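PDB 6EWJ: putative capsular polysaccharide biosynthesis protein from Streptococcus pneumoniae serotype 4, which probably acts as a pyridoxal phosphate-dependent sugar aminotransferase in the biosynthesis of teichoic acid. Local coordinates for residues A[60-70]-A[260-268]. Residues are numbered along the deposited sequence; the frame is centred on the assembly and turned at random.
Sequences CLNSATAALEL and PAYKCNMTD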
ATOM      1  N   CYS A  60       8.223  -5.293  -7.851  1.00 18.58           N
ATOM      2  CA  CYS A  60       7.288  -4.259  -8.254  1.00 18.13           C
ATOM      3  C   CYS A  60       6.288  -4.120  -7.113  1.00 18.09           C
ATOM      4  O   CYS A  60       5.812  -5.131  -6.564  1.00 17.42           O
ATOM      5  CB  CYS A  60       6.552  -4.617  -9.516  1.00 19.13           C
ATOM      6  SG  CYS A  60       7.469  -4.194 -10.993  1.00 21.40           S
ATOM      7  N   LEU A  61       6.040  -2.866  -6.719  1.00 17.27           N
ATOM      8  CA  LEU A  61       5.212  -2.574  -5.551  1.00 17.11           C
ATOM      9  C   LEU A  61       4.272  -1.406  -5.867  1.00 16.45           C
ATOM     10  O   LEU A  61       4.248  -0.861  -7.000  1.00 16.06           O
ATOM     11  CB  LEU A  61       6.130  -2.234  -4.384  1.00 17.67           C
ATOM     12  CG  LEU A  61       7.189  -3.247  -3.920  1.00 18.13           C
ATOM     13  CD1 LEU A  61       8.212  -2.613  -3.008  1.00 18.60           C
ATOM     14  CD2 LEU A  61       6.531  -4.399  -3.243  1.00 19.26           C
ATOM     15  N   ASN A  62       3.495  -0.975  -4.875  1.00 16.14           N
ATOM     16  CA  ASN A  62       2.443   0.044  -5.145  1.00 16.25           C
ATOM     17  C   ASN A  62       2.843   1.508  -5.082  1.00 16.22           C
ATOM     18  O   ASN A  62       2.031   2.371  -5.411  1.00 16.21           O
ATOM     19  CB  ASN A  62       1.175  -0.195  -4.284  1.00 16.41           C
ATOM     20  CG  ASN A  62       1.369   0.145  -2.805  1.00 16.41           C
ATOM     21  OD1 ASN A  62       2.372   0.764  -2.391  1.00 15.48           O
ATOM     22  ND2 ASN A  62       0.420  -0.303  -1.983  1.00 16.10           N
ATOM     23  N   SER A  63       4.095   1.777  -4.700  1.00 16.14           N
ATOM     24  CA  SER A  63       4.664   3.122  -4.686  1.00 16.07           C
ATOM     25  C   SER A  63       6.161   3.020  -4.506  1.00 16.19           C
ATOM     26  O   SER A  63       6.678   1.956  -4.055  1.00 18.05           O
ATOM     27  CB  SER A  63       4.081   4.037  -3.562  1.00 15.68           C
ATOM     28  OG  SER A  63       4.578   3.686  -2.288  1.00 15.66           O
ATOM     29  N   ALA A  64       6.869   4.073  -4.902  1.00 16.45           N
ATOM     30  CA  ALA A  64       8.263   4.189  -4.566  1.00 16.47           C
ATOM     31  C   ALA A  64       8.464   4.287  -3.066  1.00 17.03           C
ATOM     32  O   ALA A  64       9.527   3.882  -2.559  1.00 18.39           O
ATOM     33  CB  ALA A  64       8.886   5.411  -5.254  1.00 16.67           C
ATOM     34  N   THR A  65       7.536   4.955  -2.371  1.00 16.24           N
ATOM     35  CA  THR A  65       7.643   5.114  -0.953  1.00 16.55           C
ATOM     36  C   THR A  65       7.640   3.744  -0.275  1.00 16.43           C
ATOM     37  O   THR A  65       8.469   3.513   0.621  1.00 16.56           O
ATOM     38  CB  THR A  65       6.480   5.966  -0.380  1.00 16.98           C
ATOM     39  OG1 THR A  65       6.485   7.250  -0.983  1.00 17.58           O
ATOM     40  CG2 THR A  65       6.630   6.181   1.085  1.00 17.71           C
ATOM     41  N   ALA A  66       6.712   2.852  -0.707  1.00 15.64           N
ATOM     42  CA  ALA A  66       6.740   1.456  -0.280  1.00 15.71           C
ATOM     43  C   ALA A  66       8.083   0.777  -0.529  1.00 15.94           C
ATOM     44  O   ALA A  66       8.588   0.046   0.344  1.00 16.06           O
ATOM     45  CB  ALA A  66       5.616   0.666  -0.912  1.00 15.60           C
ATOM     46  N   ALA A  67       8.651   0.965  -1.742  1.00 16.17           N
ATOM     47  CA  ALA A  67       9.902   0.332  -2.094  1.00 16.70           C
ATOM     48  C   ALA A  67      11.036   0.789  -1.217  1.00 17.24           C
ATOM     49  O   ALA A  67      11.811  -0.020  -0.697  1.00 16.63           O
ATOM     50  CB  ALA A  67      10.242   0.588  -3.567  1.00 17.37           C
ATOM     51  N   LEU A  68      11.158   2.115  -1.044  1.00 17.79           N
ATOM     52  CA  LEU A  68      12.226   2.664  -0.203  1.00 18.10           C
ATOM     53  C   LEU A  68      12.070   2.201   1.255  1.00 17.90           C
ATOM     54  O   LEU A  68      13.025   1.726   1.891  1.00 17.51           O
ATOM     55  CB  LEU A  68      12.245   4.188  -0.288  1.00 18.57           C
ATOM     56  CG  LEU A  68      13.493   4.964   0.124  1.00 19.91           C
ATOM     57  CD1 LEU A  68      14.780   4.471  -0.541  1.00 20.43           C
ATOM     58  CD2 LEU A  68      13.274   6.462  -0.145  1.00 20.14           C
ATOM     59  N   GLU A  69      10.867   2.280   1.793  1.00 17.83           N
ATOM     60  CA  GLU A  69      10.633   1.691   3.120  1.00 18.59           C
ATOM     61  C   GLU A  69      11.063   0.236   3.212  1.00 18.52           C
ATOM     62  O   GLU A  69      11.682  -0.176   4.226  1.00 19.26           O
ATOM     63  CB  GLU A  69       9.162   1.858   3.608  1.00 18.93           C
ATOM     64  CG  GLU A  69       9.019   1.578   5.087  1.00 20.24           C
ATOM     65  CD  GLU A  69       7.723   2.118   5.730  1.00 21.43           C
ATOM     66  OE1 GLU A  69       7.129   3.102   5.226  1.00 22.31           O
ATOM     67  OE2 GLU A  69       7.305   1.590   6.786  1.00 21.30           O
ATOM     68  N   LEU A  70      10.639  -0.588   2.245  1.00 18.57           N
ATOM     69  CA  LEU A  70      10.965  -2.025   2.325  1.00 18.58           C
ATOM     70  C   LEU A  70      12.449  -2.289   2.267  1.00 19.14           C
ATOM     71  O   LEU A  70      12.938  -3.172   2.955  1.00 19.27           O
ATOM     72  CB  LEU A  70      10.214  -2.861   1.300  1.00 18.77           C
ATOM     73  CG  LEU A  70       8.697  -3.026   1.574  1.00 18.17           C
ATOM     74  CD1 LEU A  70       8.167  -4.143   0.694  1.00 18.15           C
ATOM     75  CD2 LEU A  70       8.341  -3.274   3.034  1.00 18.19           C
ATOM     76  N   PRO A 260       4.694  -9.919  11.192  1.00 26.43           N
ATOM     77  CA  PRO A 260       3.434  -9.215  10.868  1.00 25.53           C
ATOM     78  C   PRO A 260       3.705  -8.043   9.925  1.00 23.86           C
ATOM     79  O   PRO A 260       3.778  -6.893  10.367  1.00 22.86           O
ATOM     80  CB  PRO A 260       2.937  -8.735  12.251  1.00 26.88           C
ATOM     81  CG  PRO A 260       3.980  -9.180  13.246  1.00 28.07           C
ATOM     82  CD  PRO A 260       5.236  -9.416  12.467  1.00 27.74           C
ATOM     83  N   ALA A 261       3.812  -8.341   8.623  1.00 22.31           N
ATOM     84  CA  ALA A 261       4.313  -7.405   7.643  1.00 21.41           C
ATOM     85  C   ALA A 261       3.191  -6.599   6.947  1.00 21.03           C
ATOM     86  O   ALA A 261       2.189  -6.281   7.602  1.00 20.42           O
ATOM     87  CB  ALA A 261       5.226  -8.112   6.676  1.00 21.16           C
ATOM     88  N   TYR A 262       3.400  -6.169   5.708  1.00 19.93           N
ATOM     89  CA  TYR A 262       2.760  -4.970   5.140  1.00 19.54           C
ATOM     90  C   TYR A 262       1.956  -5.409   3.904  1.00 19.33           C
ATOM     91  O   TYR A 262       1.795  -6.636   3.643  1.00 19.35           O
ATOM     92  CB  TYR A 262       3.804  -3.846   4.829  1.00 19.36           C
ATOM     93  CG  TYR A 262       4.640  -3.593   6.028  1.00 19.77           C
ATOM     94  CD1 TYR A 262       4.218  -2.716   7.023  1.00 20.45           C
ATOM     95  CD2 TYR A 262       5.822  -4.323   6.238  1.00 20.24           C
ATOM     96  CE1 TYR A 262       4.966  -2.554   8.204  1.00 21.04           C
ATOM     97  CE2 TYR A 262       6.552  -4.178   7.393  1.00 20.97           C
ATOM     98  CZ  TYR A 262       6.101  -3.323   8.384  1.00 21.16           C
ATOM     99  OH  TYR A 262       6.859  -3.231   9.516  1.00 22.28           O
ATOM    100  N   LYS A 263       1.450  -4.439   3.153  1.00 18.52           N
ATOM    101  CA  LYS A 263       0.483  -4.712   2.123  1.00 18.34           C
ATOM    102  C   LYS A 263       0.750  -3.673   1.068  1.00 18.05           C
ATOM    103  O   LYS A 263       0.128  -2.608   1.051  1.00 18.09           O
ATOM    104  CB  LYS A 263      -0.944  -4.650   2.740  1.00 18.77           C
ATOM    105  CG  LYS A 263      -2.068  -4.911   1.791  1.00 19.25           C
ATOM    106  CD  LYS A 263      -1.878  -6.203   0.984  1.00 19.31           C
ATOM    107  CE  LYS A 263      -3.052  -6.455   0.038  1.00 19.98           C
ATOM    108  NZ  LYS A 263      -2.733  -7.430  -1.037  1.00 19.13           N
ATOM    109  N   CYS A 264       1.715  -3.971   0.177  1.00 17.71           N
ATOM    110  CA  CYS A 264       2.056  -3.038  -0.860  1.00 17.23           C
ATOM    111  C   CYS A 264       2.460  -3.644  -2.171  1.00 16.76           C
ATOM    112  O   CYS A 264       3.217  -3.039  -2.926  1.00 16.36           O
ATOM    113  CB  CYS A 264       3.145  -2.083  -0.350  1.00 17.50           C
ATOM    114  SG  CYS A 264       4.592  -2.909   0.318  1.00 18.80           S
ATOM    115  N   ASN A 265       1.853  -4.768  -2.495  1.00 16.26           N
ATOM    116  CA  ASN A 265       2.027  -5.454  -3.788  1.00 16.28           C
ATOM    117  C   ASN A 265       1.405  -4.689  -4.942  1.00 15.77           C
ATOM    118  O   ASN A 265       0.545  -3.810  -4.725  1.00 15.34           O
ATOM    119  CB  ASN A 265       1.404  -6.864  -3.731  1.00 16.53           C
ATOM    120  CG  ASN A 265      -0.058  -6.827  -3.358  1.00 16.93           C
ATOM    121  OD1 ASN A 265      -0.439  -6.273  -2.293  1.00 17.69           O
ATOM    122  ND2 ASN A 265      -0.907  -7.422  -4.170  1.00 17.56           N
ATOM    123  N   MET A 266       1.954  -4.927  -6.138  1.00 16.12           N
ATOM    124  CA  MET A 266       1.461  -4.387  -7.422  1.00 16.17           C
ATOM    125  C   MET A 266       0.460  -5.309  -8.069  1.00 16.64           C
ATOM    126  O   MET A 266       0.678  -6.548  -8.117  1.00 16.65           O
ATOM    127  CB  MET A 266       2.627  -4.136  -8.406  1.00 16.49           C
ATOM    128  CG  MET A 266       2.131  -3.477  -9.673  1.00 17.14           C
ATOM    129  SD  MET A 266       3.328  -3.208 -10.975  1.00 18.29           S
ATOM    130  CE  MET A 266       4.032  -1.697 -10.267  1.00 16.97           C
ATOM    131  N   THR A 267      -0.646  -4.740  -8.551  1.00 16.65           N
ATOM    132  CA  THR A 267      -1.641  -5.522  -9.236  1.00 17.19           C
ATOM    133  C   THR A 267      -1.242  -5.675 -10.721  1.00 17.58           C
ATOM    134  O   THR A 267      -0.513  -4.831 -11.276  1.00 16.80           O
ATOM    135  CB  THR A 267      -3.019  -4.859  -9.221  1.00 17.41           C
ATOM    136  OG1 THR A 267      -2.953  -3.601  -9.894  1.00 17.36           O
ATOM    137  CG2 THR A 267      -3.570  -4.636  -7.804  1.00 17.12           C
ATOM    138  N   ASP A 268      -1.810  -6.685 -11.353  1.00 17.98           N
ATOM    139  CA  ASP A 268      -1.629  -6.874 -12.797  1.00 18.81           C
ATOM    140  C   ASP A 268      -2.289  -5.770 -13.631  1.00 18.77           C
ATOM    141  O   ASP A 268      -1.952  -5.567 -14.785  1.00 17.95           O
ATOM    142  CB  ASP A 268      -2.128  -8.282 -13.236  1.00 19.70           C
ATOM    143  CG  ASP A 268      -1.028  -9.343 -13.191  1.00 20.10           C
ATOM    144  OD1 ASP A 268       0.000  -9.190 -12.486  1.00 19.82           O
ATOM    145  OD2 ASP A 268      -1.185 -10.347 -13.888  1.00 20.98           O
TER
HETATM  146  O   HOH W   1       4.112  -7.056  -6.242  1.00 13.05           O
HETATM  147  O   HOH W   2      -1.356  -2.325  -3.498  1.00 18.51           O
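Cys264 packs its side chain against Ala66 and Leu70, one turn apart on helix 64-74: its CB lies 3.7 Å from Ala66 CB, and its SG is 3.8 Å from Leu70 CD1. A chi1 of 53° places SG between the backbone N and the carbonyl carbon, where it also comes near Leu61 CD2. Beyond it, Leu70 CD2 meets the Tyr262 ring obliquely at CD2. The amide of Asn62 also packs on Cys264, with ND2 3.4 Å from Cys264 CA, a van der Waals approach.

One direct hydrogen bond crosses the contact, Asn62 N to Cys264 O at 2.9 Å. It is bent, with 138° at the hydrogen, and the donor is tilted from the carbonyl plane. Two waters extend the polar link: one donates to Cys60 O and accepts from Met266 N, while the other accepts from Asn62 ND2 and donates to Asn265 O. Met266, whose N bonds the first water, extends with CG anti to the backbone N (chi1 -175°), then bends at chi3, bringing SD to 3.8 Å from Cys60 CB and CE to 3.4 Å from Leu61 O.

Ser63 OG accepts from Ala66 N at 2.8 Å in a nearly straight N-cap bond, fixing the start of the helix whose Ala64 and Thr65 bind pyridoxal 5'-phosphate in another structure of this protein. Lys263 NZ forms a salt bridge with Glu211 of the second subunit, and Asn265 ND2 hydrogen-bonds both that residue and Thr38, which places the loop at the dimer interface. Strand 58-61, at one edge within this chain of the seven-stranded sheet of a fold-type I PLP enzyme, and helix 64-74 meet the lead-in to helix 268-299, with helix 40-53 on Cys60 and Met266 and helix 225-236 on Leu61, Leu70 and Cys264.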